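Ras-related protein Rab-21 (PDB 1Z08) belongs to the Rab branch of the Ras family of small GTPases and holds phosphoaminophosphonic acid-guanylate ester and a magnesium ion. Local coordinates at residues Tyr86-Glu91 with Leu123-Val129; Phe94-Lys98 with Glu133-Tyr137. The protein carries 1 engineered substitution. All coordinates share one frame; numbering follows the deposited sequence.

In the fold
Both contacts lie on the same flank of the Ras-family domain, their centres about 13 Å apart. Along the chain their segments alternate: 86-91, 94-98, 123-129, 133-137. Contact 1 joins the end of strand 81-87 and the turn after it to the loop that follows strand 113-119. Contact 2 joins the two helices that come next, 91-108 and 131-140. The two contacts touch directly. The ring of Y86 meets F94 edge-to-face and also reaches A134, and V129 packs on F94. One continuous layer therefore runs from the loop beside the guanine of phosphoaminophosphonic acid-guanylate ester to the paired helices on the sheet.

Contact 1. Residues Tyr86-Glu91 with Leu123-Val129; sequences YDITDE and LEKERHV. With GNP (phosphoaminophosphonic acid-guanylate ester), chain F.
One carbonyl oxygen, I88 O, takes two consecutive backbone amides from the other segment. H128 N lies 2.8 Å from I88 O, in the carbonyl plane. V129 N lies 3.0 Å from I88 O, tilted from that plane by 26°. These two bonds tie 123-129 to the type I turn from D87 to D90.

The side chain of I88 lies over one face of the R127 guanidinium, with I88 CG2 3.5 Å from R127 NH2. The two side chains cross at about a right angle. R127 bends at chi3 (-74°), which brings the group over I88. Its rotation is fixed by bonds near its own plane. R127 NE makes a salt bridge to E124 OE1 at 2.9 Å, on the syn side of the carboxylate. R127 NH1 donates to V129 O at 2.9 Å, and also to a water that hydrogen-bonds Y86 OH.

Next to the paired amide bonds, V129 CG1 packs on Y86 CE1 at 3.6 Å. At the other end T89 CG2 rests on L123 CB at 3.7 Å. L123 CD1 in turn touches N2 of phosphoaminophosphonic acid-guanylate ester, so this contact backs the guanine pocket.

D87 OD2 accepts from T89 N, an Asx turn, and from T89 OG1 on the same face of its carboxylate. D87 OD1 forms a salt bridge with K120, which probably stabilises the ionised form of D87. Across the contact, I88 is held at both ends: two amides grip its carbonyl oxygen, and its side chain lies against a guanidinium that E124 and V129 hold in place.

Contact 2. Residues Phe94-Lys98 with Glu133-Tyr137; sequences FQKVK and EAESY
F94 and Y137 both carry CG anti to the backbone N (chi1 167° in F94), which turns each ring toward the other helix. E133 starts the same way and stays extended, which brings its carboxylate to the rim of the F94 ring. E133 OE2 lies in the plane of that ring, 3.7 Å from F94 CE2, and the ring and carboxylate planes are steeply turned against each other. On the same ring, F94 CE1 touches A134 CB at 3.7 Å. F94 CZ comes near Y137 CB, which sits at the ring's edge.

K98 lies across one face of the Y137 ring. Its CG is 4.0 Å from the ring centroid and displaced toward the rim, a CH-pi contact. Y137 OH comes 3.3 Å from K98 CA. V97 CG1 approaches the same ring obliquely.

Helices 91-108 and 131-140 are neighbours on one side of the Ras-family alpha/beta sheet. Their short segments run nearly parallel, 12° apart, with axes 11.5 Å from each other. On the sheet side, V97 and Y137 touch I116 of strand 113-119, and A134 touches H145 of strand 144-148.

A polar cluster borders the rings. Q95 NE2 donates to E133 OE2 at 3.1 Å, with the oxygen in the amide plane but the nitrogen 42° above the carboxylate plane. The same nitrogen also bonds E91, its strongest partner. K98 NZ donates a hydrogen bond to Q95 OE1 at 3.1 Å, in the carbonyl plane and on a lone pair. K98 NZ stays 4.1 Å from E133 OE2, beyond a salt bridge; a water bridges them, accepting from K98 NZ and donating to E133 OE2. The lysine probably still helps to balance the glutamate charge.

Contact 1. Residues Tyr86-Glu91 with Leu123-Val129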
ATOM      1  N   TYR A  86      -1.054  -3.428   6.356  1.00 10.67           N
ATOM      2  CA  TYR A  86      -1.492  -4.018   7.611  1.00 10.63           C
ATOM      3  C   TYR A  86      -1.546  -2.967   8.720  1.00 10.78           C
ATOM      4  O   TYR A  86      -1.032  -1.852   8.571  1.00 10.88           O
ATOM      5  CB  TYR A  86      -0.607  -5.207   8.006  1.00 10.56           C
ATOM      6  CG  TYR A  86       0.801  -4.841   8.404  1.00 10.50           C
ATOM      7  CD1 TYR A  86       1.134  -4.637   9.745  1.00 10.45           C
ATOM      8  CD2 TYR A  86       1.806  -4.715   7.446  1.00 10.93           C
ATOM      9  CE1 TYR A  86       2.426  -4.299  10.118  1.00 10.25           C
ATOM     10  CE2 TYR A  86       3.108  -4.380   7.809  1.00 10.48           C
ATOM     11  CZ  TYR A  86       3.407  -4.176   9.151  1.00 10.75           C
ATOM     12  OH  TYR A  86       4.685  -3.845   9.528  1.00 11.02           O
ATOM     13  N   ASP A  87      -2.185  -3.351   9.820  1.00 10.74           N
ATOM     14  CA  ASP A  87      -2.391  -2.528  10.996  1.00 10.89           C
ATOM     15  C   ASP A  87      -1.342  -2.974  12.022  1.00 11.12           C
ATOM     16  O   ASP A  87      -1.300  -4.149  12.390  1.00 11.06           O
ATOM     17  CB  ASP A  87      -3.819  -2.797  11.498  1.00 11.03           C
ATOM     18  CG  ASP A  87      -4.193  -2.004  12.744  1.00 11.18           C
ATOM     19  OD1 ASP A  87      -5.413  -1.865  12.981  1.00 10.16           O
ATOM     20  OD2 ASP A  87      -3.304  -1.536  13.489  1.00 11.67           O
ATOM     21  N   ILE A  88      -0.488  -2.049  12.462  1.00 11.44           N
ATOM     22  CA  ILE A  88       0.602  -2.395  13.395  1.00 12.09           C
ATOM     23  C   ILE A  88       0.107  -2.884  14.761  1.00 12.31           C
ATOM     24  O   ILE A  88       0.865  -3.503  15.512  1.00 12.42           O
ATOM     25  CB  ILE A  88       1.642  -1.251  13.594  1.00 11.98           C
ATOM     26  CG1 ILE A  88       1.013  -0.031  14.287  1.00 12.09           C
ATOM     27  CG2 ILE A  88       2.319  -0.893  12.270  1.00 11.73           C
ATOM     28  CD1 ILE A  88       1.981   0.738  15.163  1.00 12.36           C
ATOM     29  N   THR A  89      -1.156  -2.595  15.075  1.00 12.79           N
ATOM     30  CA  THR A  89      -1.782  -3.036  16.323  1.00 13.56           C
ATOM     31  C   THR A  89      -2.487  -4.386  16.169  1.00 14.07           C
ATOM     32  O   THR A  89      -3.006  -4.938  17.144  1.00 14.27           O
ATOM     33  CB  THR A  89      -2.815  -1.998  16.852  1.00 13.52           C
ATOM     34  OG1 THR A  89      -3.999  -2.030  16.039  1.00 13.51           O
ATOM     35  CG2 THR A  89      -2.229  -0.592  16.855  1.00 13.59           C
ATOM     36  N   ASP A  90      -2.505  -4.915  14.948  1.00 14.47           N
ATOM     37  CA  ASP A  90      -3.240  -6.141  14.652  1.00 15.06           C
ATOM     38  C   ASP A  90      -2.338  -7.181  13.987  1.00 15.16           C
ATOM     39  O   ASP A  90      -2.015  -7.068  12.800  1.00 15.32           O
ATOM     40  CB  ASP A  90      -4.456  -5.824  13.771  1.00 15.35           C
ATOM     41  CG  ASP A  90      -5.425  -6.989  13.667  1.00 16.81           C
ATOM     42  OD1 ASP A  90      -5.140  -7.941  12.919  1.00 17.42           O
ATOM     43  OD2 ASP A  90      -6.483  -6.948  14.331  1.00 20.01           O
ATOM     44  N   GLU A  91      -1.941  -8.193  14.756  1.00 15.29           N
ATOM     45  CA  GLU A  91      -1.051  -9.246  14.252  1.00 15.72           C
ATOM     46  C   GLU A  91      -1.658 -10.040  13.092  1.00 15.70           C
ATOM     47  O   GLU A  91      -0.962 -10.357  12.126  1.00 15.85           O
ATOM     48  CB  GLU A  91      -0.610 -10.183  15.389  1.00 15.75           C
ATOM     49  CG  GLU A  91       0.121 -11.455  14.939  1.00 16.67           C
ATOM     50  CD  GLU A  91       1.522 -11.213  14.373  1.00 17.79           C
ATOM     51  OE1 GLU A  91       1.956 -10.047  14.248  1.00 18.27           O
ATOM     52  OE2 GLU A  91       2.194 -12.213  14.046  1.00 18.71           O
ATOM     53  N   LEU A 123      -0.267   4.826  16.604  1.00 14.38           N
ATOM     54  CA  LEU A 123      -0.688   3.921  17.670  1.00 14.92           C
ATOM     55  C   LEU A 123       0.451   2.996  18.114  1.00 15.25           C
ATOM     56  O   LEU A 123       0.222   1.837  18.465  1.00 15.41           O
ATOM     57  CB  LEU A 123      -1.910   3.105  17.223  1.00 14.86           C
ATOM     58  CG  LEU A 123      -3.178   3.846  16.785  1.00 15.01           C
ATOM     59  CD1 LEU A 123      -4.245   2.845  16.344  1.00 15.03           C
ATOM     60  CD2 LEU A 123      -3.714   4.749  17.894  1.00 15.30           C
ATOM     61  N   GLU A 124       1.672   3.527  18.102  1.00 16.02           N
ATOM     62  CA  GLU A 124       2.880   2.778  18.478  1.00 16.56           C
ATOM     63  C   GLU A 124       2.784   2.139  19.872  1.00 16.90           C
ATOM     64  O   GLU A 124       3.262   1.020  20.079  1.00 16.56           O
ATOM     65  CB  GLU A 124       4.118   3.681  18.366  1.00 16.96           C
ATOM     66  CG  GLU A 124       5.442   3.055  18.835  1.00 18.25           C
ATOM     67  CD  GLU A 124       5.820   1.780  18.086  1.00 20.46           C
ATOM     68  OE1 GLU A 124       5.497   1.653  16.887  1.00 21.16           O
ATOM     69  OE2 GLU A 124       6.460   0.901  18.704  1.00 22.34           O
ATOM     70  N   LYS A 125       2.148   2.843  20.810  1.00 17.20           N
ATOM     71  CA  LYS A 125       1.925   2.328  22.167  1.00 17.82           C
ATOM     72  C   LYS A 125       1.128   1.023  22.177  1.00 17.52           C
ATOM     73  O   LYS A 125       1.223   0.236  23.125  1.00 17.90           O
ATOM     74  CB  LYS A 125       1.196   3.366  23.022  1.00 18.11           C
ATOM     75  CG  LYS A 125       2.033   4.559  23.431  1.00 19.69           C
ATOM     76  CD  LYS A 125       1.229   5.463  24.348  1.00 21.92           C
ATOM     77  CE  LYS A 125       2.075   6.578  24.920  1.00 22.84           C
ATOM     78  NZ  LYS A 125       1.371   7.240  26.052  1.00 24.26           N
ATOM     79  N   GLU A 126       0.349   0.802  21.120  1.00 16.96           N
ATOM     80  CA  GLU A 126      -0.490  -0.388  20.996  1.00 16.84           C
ATOM     81  C   GLU A 126       0.043  -1.382  19.955  1.00 15.91           C
ATOM     82  O   GLU A 126      -0.673  -2.288  19.533  1.00 15.80           O
ATOM     83  CB  GLU A 126      -1.932   0.013  20.654  1.00 16.77           C
ATOM     84  CG  GLU A 126      -2.590   0.941  21.674  1.00 18.10           C
ATOM     85  CD  GLU A 126      -3.888   1.548  21.163  1.00 18.43           C
ATOM     86  OE1 GLU A 126      -4.787   0.787  20.746  1.00 20.63           O
ATOM     87  OE2 GLU A 126      -4.007   2.792  21.178  1.00 21.72           O
ATOM     88  N   ARG A 127       1.299  -1.212  19.549  1.00 15.25           N
ATOM     89  CA  ARG A 127       1.914  -2.095  18.550  1.00 14.48           C
ATOM     90  C   ARG A 127       1.887  -3.558  18.990  1.00 14.43           C
ATOM     91  O   ARG A 127       2.224  -3.877  20.134  1.00 14.03           O
ATOM     92  CB  ARG A 127       3.353  -1.659  18.253  1.00 14.55           C
ATOM     93  CG  ARG A 127       4.141  -2.658  17.410  1.00 14.09           C
ATOM     94  CD  ARG A 127       5.535  -2.155  17.066  1.00 13.96           C
ATOM     95  NE  ARG A 127       5.526  -1.102  16.049  1.00 12.80           N
ATOM     96  CZ  ARG A 127       5.352  -1.300  14.743  1.00 11.81           C
ATOM     97  NH1 ARG A 127       5.153  -2.520  14.253  1.00 10.97           N
ATOM     98  NH2 ARG A 127       5.379  -0.262  13.917  1.00 12.17           N
ATOM     99  N   HIS A 128       1.479  -4.435  18.076  1.00 14.15           N
ATOM    100  CA  HIS A 128       1.517  -5.878  18.311  1.00 14.35           C
ATOM    101  C   HIS A 128       2.259  -6.639  17.213  1.00 13.68           C
ATOM    102  O   HIS A 128       2.532  -7.833  17.355  1.00 13.97           O
ATOM    103  CB  HIS A 128       0.106  -6.438  18.489  1.00 14.67           C
ATOM    104  CG  HIS A 128      -0.559  -5.985  19.748  1.00 16.84           C
ATOM    105  ND1 HIS A 128      -0.095  -6.331  20.998  1.00 19.30           N
ATOM    106  CD2 HIS A 128      -1.645  -5.203  19.952  1.00 18.62           C
ATOM    107  CE1 HIS A 128      -0.868  -5.785  21.919  1.00 19.63           C
ATOM    108  NE2 HIS A 128      -1.816  -5.096  21.310  1.00 19.45           N
ATOM    109  N   VAL A 129       2.580  -5.947  16.124  1.00 12.84           N
ATOM    110  CA  VAL A 129       3.371  -6.542  15.046  1.00 12.00           C
ATOM    111  C   VAL A 129       4.852  -6.240  15.260  1.00 11.56           C
ATOM    112  O   VAL A 129       5.215  -5.117  15.595  1.00 11.68           O
ATOM    113  CB  VAL A 129       2.922  -6.029  13.654  1.00 11.99           C
ATOM    114  CG1 VAL A 129       3.793  -6.624  12.545  1.00 12.16           C
ATOM    115  CG2 VAL A 129       1.459  -6.366  13.413  1.00 11.50           C
TER
HETATM  116  PG  GNP F1200     -12.265  -1.523   4.183  1.00 13.47           P
HETATM  117  O1G GNP F1200     -13.378  -2.229   4.921  1.00 12.58           O
HETATM  118  O2G GNP F1200     -12.713  -0.393   3.293  1.00 13.66           O
HETATM  119  O3G GNP F1200     -11.528  -2.636   3.491  1.00 14.09           O
HETATM  120  N3B GNP F1200     -11.263  -0.880   5.264  1.00 12.55           N
HETATM  121  PB  GNP F1200     -10.023   0.098   5.011  1.00 12.47           P
HETATM  122  O1B GNP F1200      -8.759  -0.662   4.918  1.00 11.37           O
HETATM  123  O2B GNP F1200     -10.337   0.986   3.867  1.00 11.61           O
HETATM  124  O3A GNP F1200      -9.849   0.966   6.269  1.00 10.52           O
HETATM  125  PA  GNP F1200     -10.291   2.421   6.515  1.00 10.55           P
HETATM  126  O1A GNP F1200      -9.399   3.345   5.785  1.00 10.32           O
HETATM  127  O2A GNP F1200     -11.750   2.611   6.323  1.00 11.19           O
HETATM  128  O5' GNP F1200      -9.988   2.655   8.041  1.00 10.93           O
HETATM  129  C5' GNP F1200     -10.463   1.729   9.017  1.00  9.94           C
HETATM  130  C4' GNP F1200     -10.314   2.322  10.406  1.00 10.81           C
HETATM  131  O4' GNP F1200      -8.909   2.527  10.708  1.00 10.35           O
HETATM  132  C3' GNP F1200     -10.993   3.673  10.611  1.00 10.83           C
HETATM  133  O3' GNP F1200     -11.520   3.704  11.924  1.00 10.84           O
HETATM  134  C2' GNP F1200      -9.841   4.656  10.404  1.00 10.84           C
HETATM  135  O2' GNP F1200     -10.023   5.912  11.029  1.00 10.39           O
HETATM  136  C1' GNP F1200      -8.691   3.884  11.045  1.00 10.85           C
HETATM  137  N9  GNP F1200      -7.375   4.301  10.571  1.00 10.67           N
HETATM  138  C8  GNP F1200      -6.911   4.306   9.274  1.00 10.93           C
HETATM  139  N7  GNP F1200      -5.687   4.742   9.162  1.00 10.85           N
HETATM  140  C5  GNP F1200      -5.313   5.046  10.469  1.00 11.07           C
HETATM  141  C6  GNP F1200      -4.095   5.560  10.987  1.00 11.05           C
HETATM  142  O6  GNP F1200      -3.064   5.857  10.371  1.00 10.97           O
HETATM  143  N1  GNP F1200      -4.128   5.716  12.378  1.00 10.69           N
HETATM  144  C2  GNP F1200      -5.216   5.419  13.167  1.00 10.95           C
HETATM  145  N2  GNP F1200      -5.079   5.633  14.483  1.00 11.06           N
HETATM  146  N3  GNP F1200      -6.359   4.937  12.696  1.00 10.81           N
HETATM  147  C4  GNP F1200      -6.343   4.780  11.345  1.00 10.78           C
HETATM  148  O   HOH W   1       5.806  -2.631  11.514  1.00 12.23           O
HETATM  149  O   HOH W   2       3.864 -10.308  16.895  1.00 26.05           O

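Contact 2. Residues Phe94-Lys98 with Glu133-Tyr137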
ATOM      1  N   PHE A  94      -1.172  -8.450   9.703  1.00 15.56           N
ATOM      2  CA  PHE A  94       0.165  -8.639   9.139  1.00 15.97           C
ATOM      3  C   PHE A  94       0.335 -10.017   8.508  1.00 16.37           C
ATOM      4  O   PHE A  94       0.823 -10.132   7.385  1.00 16.38           O
ATOM      5  CB  PHE A  94       1.279  -8.409  10.164  1.00 15.72           C
ATOM      6  CG  PHE A  94       2.625  -8.897   9.692  1.00 15.76           C
ATOM      7  CD1 PHE A  94       3.281  -8.257   8.641  1.00 15.23           C
ATOM      8  CD2 PHE A  94       3.215 -10.019  10.267  1.00 16.00           C
ATOM      9  CE1 PHE A  94       4.510  -8.720   8.180  1.00 16.01           C
ATOM     10  CE2 PHE A  94       4.450 -10.487   9.815  1.00 16.23           C
ATOM     11  CZ  PHE A  94       5.097  -9.839   8.773  1.00 15.66           C
ATOM     12  N   GLN A  95      -0.055 -11.059   9.237  1.00 16.92           N
ATOM     13  CA  GLN A  95       0.107 -12.424   8.750  1.00 17.60           C
ATOM     14  C   GLN A  95      -0.681 -12.672   7.459  1.00 18.04           C
ATOM     15  O   GLN A  95      -0.273 -13.486   6.628  1.00 18.20           O
ATOM     16  CB  GLN A  95      -0.243 -13.446   9.841  1.00 17.56           C
ATOM     17  CG  GLN A  95       0.678 -13.397  11.080  1.00 17.82           C
ATOM     18  CD  GLN A  95       2.148 -13.687  10.773  1.00 17.97           C
ATOM     19  OE1 GLN A  95       2.475 -14.392   9.815  1.00 17.92           O
ATOM     20  NE2 GLN A  95       3.042 -13.138  11.593  1.00 17.73           N
ATOM     21  N   LYS A  96      -1.781 -11.939   7.284  1.00 18.47           N
ATOM     22  CA  LYS A  96      -2.615 -12.017   6.078  1.00 19.06           C
ATOM     23  C   LYS A  96      -1.916 -11.491   4.816  1.00 19.63           C
ATOM     24  O   LYS A  96      -2.236 -11.916   3.702  1.00 19.71           O
ATOM     25  CB  LYS A  96      -3.936 -11.286   6.300  1.00 18.95           C
ATOM     26  N   VAL A  97      -0.970 -10.571   4.998  1.00 20.29           N
ATOM     27  CA  VAL A  97      -0.178 -10.004   3.894  1.00 21.08           C
ATOM     28  C   VAL A  97       0.557 -11.088   3.090  1.00 21.45           C
ATOM     29  O   VAL A  97       0.685 -10.978   1.869  1.00 21.52           O
ATOM     30  CB  VAL A  97       0.820  -8.919   4.416  1.00 21.03           C
ATOM     31  CG1 VAL A  97       1.905  -8.597   3.393  1.00 21.55           C
ATOM     32  CG2 VAL A  97       0.070  -7.654   4.822  1.00 21.31           C
ATOM     33  N   LYS A  98       1.005 -12.134   3.782  1.00 22.05           N
ATOM     34  CA  LYS A  98       1.762 -13.235   3.173  1.00 22.80           C
ATOM     35  C   LYS A  98       1.004 -13.973   2.068  1.00 23.24           C
ATOM     36  O   LYS A  98       1.600 -14.372   1.066  1.00 23.38           O
ATOM     37  CB  LYS A  98       2.229 -14.222   4.246  1.00 22.96           C
ATOM     38  CG  LYS A  98       3.130 -13.593   5.299  1.00 23.22           C
ATOM     39  CD  LYS A  98       3.715 -14.639   6.219  1.00 24.12           C
ATOM     40  CE  LYS A  98       4.594 -13.992   7.268  1.00 24.15           C
ATOM     41  NZ  LYS A  98       5.100 -15.000   8.234  1.00 25.32           N
ATOM     42  N   GLU A 133      10.312  -8.613  12.266  1.00  9.81           N
ATOM     43  CA  GLU A 133       9.693  -9.684  11.484  1.00 10.19           C
ATOM     44  C   GLU A 133       9.136  -9.158  10.160  1.00 10.24           C
ATOM     45  O   GLU A 133       9.339  -9.775   9.108  1.00 10.17           O
ATOM     46  CB  GLU A 133       8.581 -10.380  12.281  1.00 10.21           C
ATOM     47  CG  GLU A 133       7.901 -11.526  11.520  1.00 10.20           C
ATOM     48  CD  GLU A 133       6.763 -12.183  12.288  1.00 10.31           C
ATOM     49  OE1 GLU A 133       6.449 -11.742  13.409  1.00 11.09           O
ATOM     50  OE2 GLU A 133       6.177 -13.151  11.758  1.00 11.00           O
ATOM     51  N   ALA A 134       8.437  -8.024  10.220  1.00 10.32           N
ATOM     52  CA  ALA A 134       7.825  -7.420   9.029  1.00 10.60           C
ATOM     53  C   ALA A 134       8.863  -6.993   7.997  1.00 10.77           C
ATOM     54  O   ALA A 134       8.707  -7.268   6.800  1.00 10.69           O
ATOM     55  CB  ALA A 134       6.941  -6.241   9.420  1.00 10.75           C
ATOM     56  N   GLU A 135       9.917  -6.327   8.462  1.00 10.98           N
ATOM     57  CA  GLU A 135      10.996  -5.868   7.588  1.00 11.63           C
ATOM     58  C   GLU A 135      11.757  -7.045   6.992  1.00 11.29           C
ATOM     59  O   GLU A 135      12.028  -7.067   5.786  1.00 10.93           O
ATOM     60  CB  GLU A 135      11.954  -4.940   8.338  1.00 11.60           C
ATOM     61  CG  GLU A 135      11.367  -3.571   8.647  1.00 12.77           C
ATOM     62  CD  GLU A 135      12.374  -2.619   9.249  1.00 13.33           C
ATOM     63  OE1 GLU A 135      13.500  -3.053   9.582  1.00 16.59           O
ATOM     64  OE2 GLU A 135      12.033  -1.429   9.397  1.00 16.64           O
ATOM     65  N   SER A 136      12.083  -8.021   7.843  1.00 11.07           N
ATOM     66  CA  SER A 136      12.743  -9.254   7.411  1.00 11.14           C
ATOM     67  C   SER A 136      11.918  -9.972   6.345  1.00 11.29           C
ATOM     68  O   SER A 136      12.453 -10.367   5.304  1.00 11.45           O
ATOM     69  CB  SER A 136      12.992 -10.189   8.599  1.00 11.29           C
ATOM     70  OG  SER A 136      13.482 -11.446   8.157  1.00 10.75           O
ATOM     71  N   TYR A 137      10.618 -10.123   6.598  1.00 11.31           N
ATOM     72  CA  TYR A 137       9.740 -10.766   5.632  1.00 11.51           C
ATOM     73  C   TYR A 137       9.736 -10.007   4.306  1.00 11.53           C
ATOM     74  O   TYR A 137       9.891 -10.611   3.242  1.00 11.13           O
ATOM     75  CB  TYR A 137       8.310 -10.934   6.167  1.00 11.74           C
ATOM     76  CG  TYR A 137       7.381 -11.477   5.109  1.00 12.11           C
ATOM     77  CD1 TYR A 137       7.453 -12.811   4.712  1.00 12.62           C
ATOM     78  CD2 TYR A 137       6.458 -10.646   4.472  1.00 11.97           C
ATOM     79  CE1 TYR A 137       6.614 -13.312   3.720  1.00 13.11           C
ATOM     80  CE2 TYR A 137       5.617 -11.137   3.477  1.00 12.75           C
ATOM     81  CZ  TYR A 137       5.703 -12.469   3.109  1.00 12.82           C
ATOM     82  OH  TYR A 137       4.873 -12.964   2.130  1.00 13.74           O
TER
HETATM   83  O   HOH W   3       7.111 -13.994   9.503  1.00 22.72           O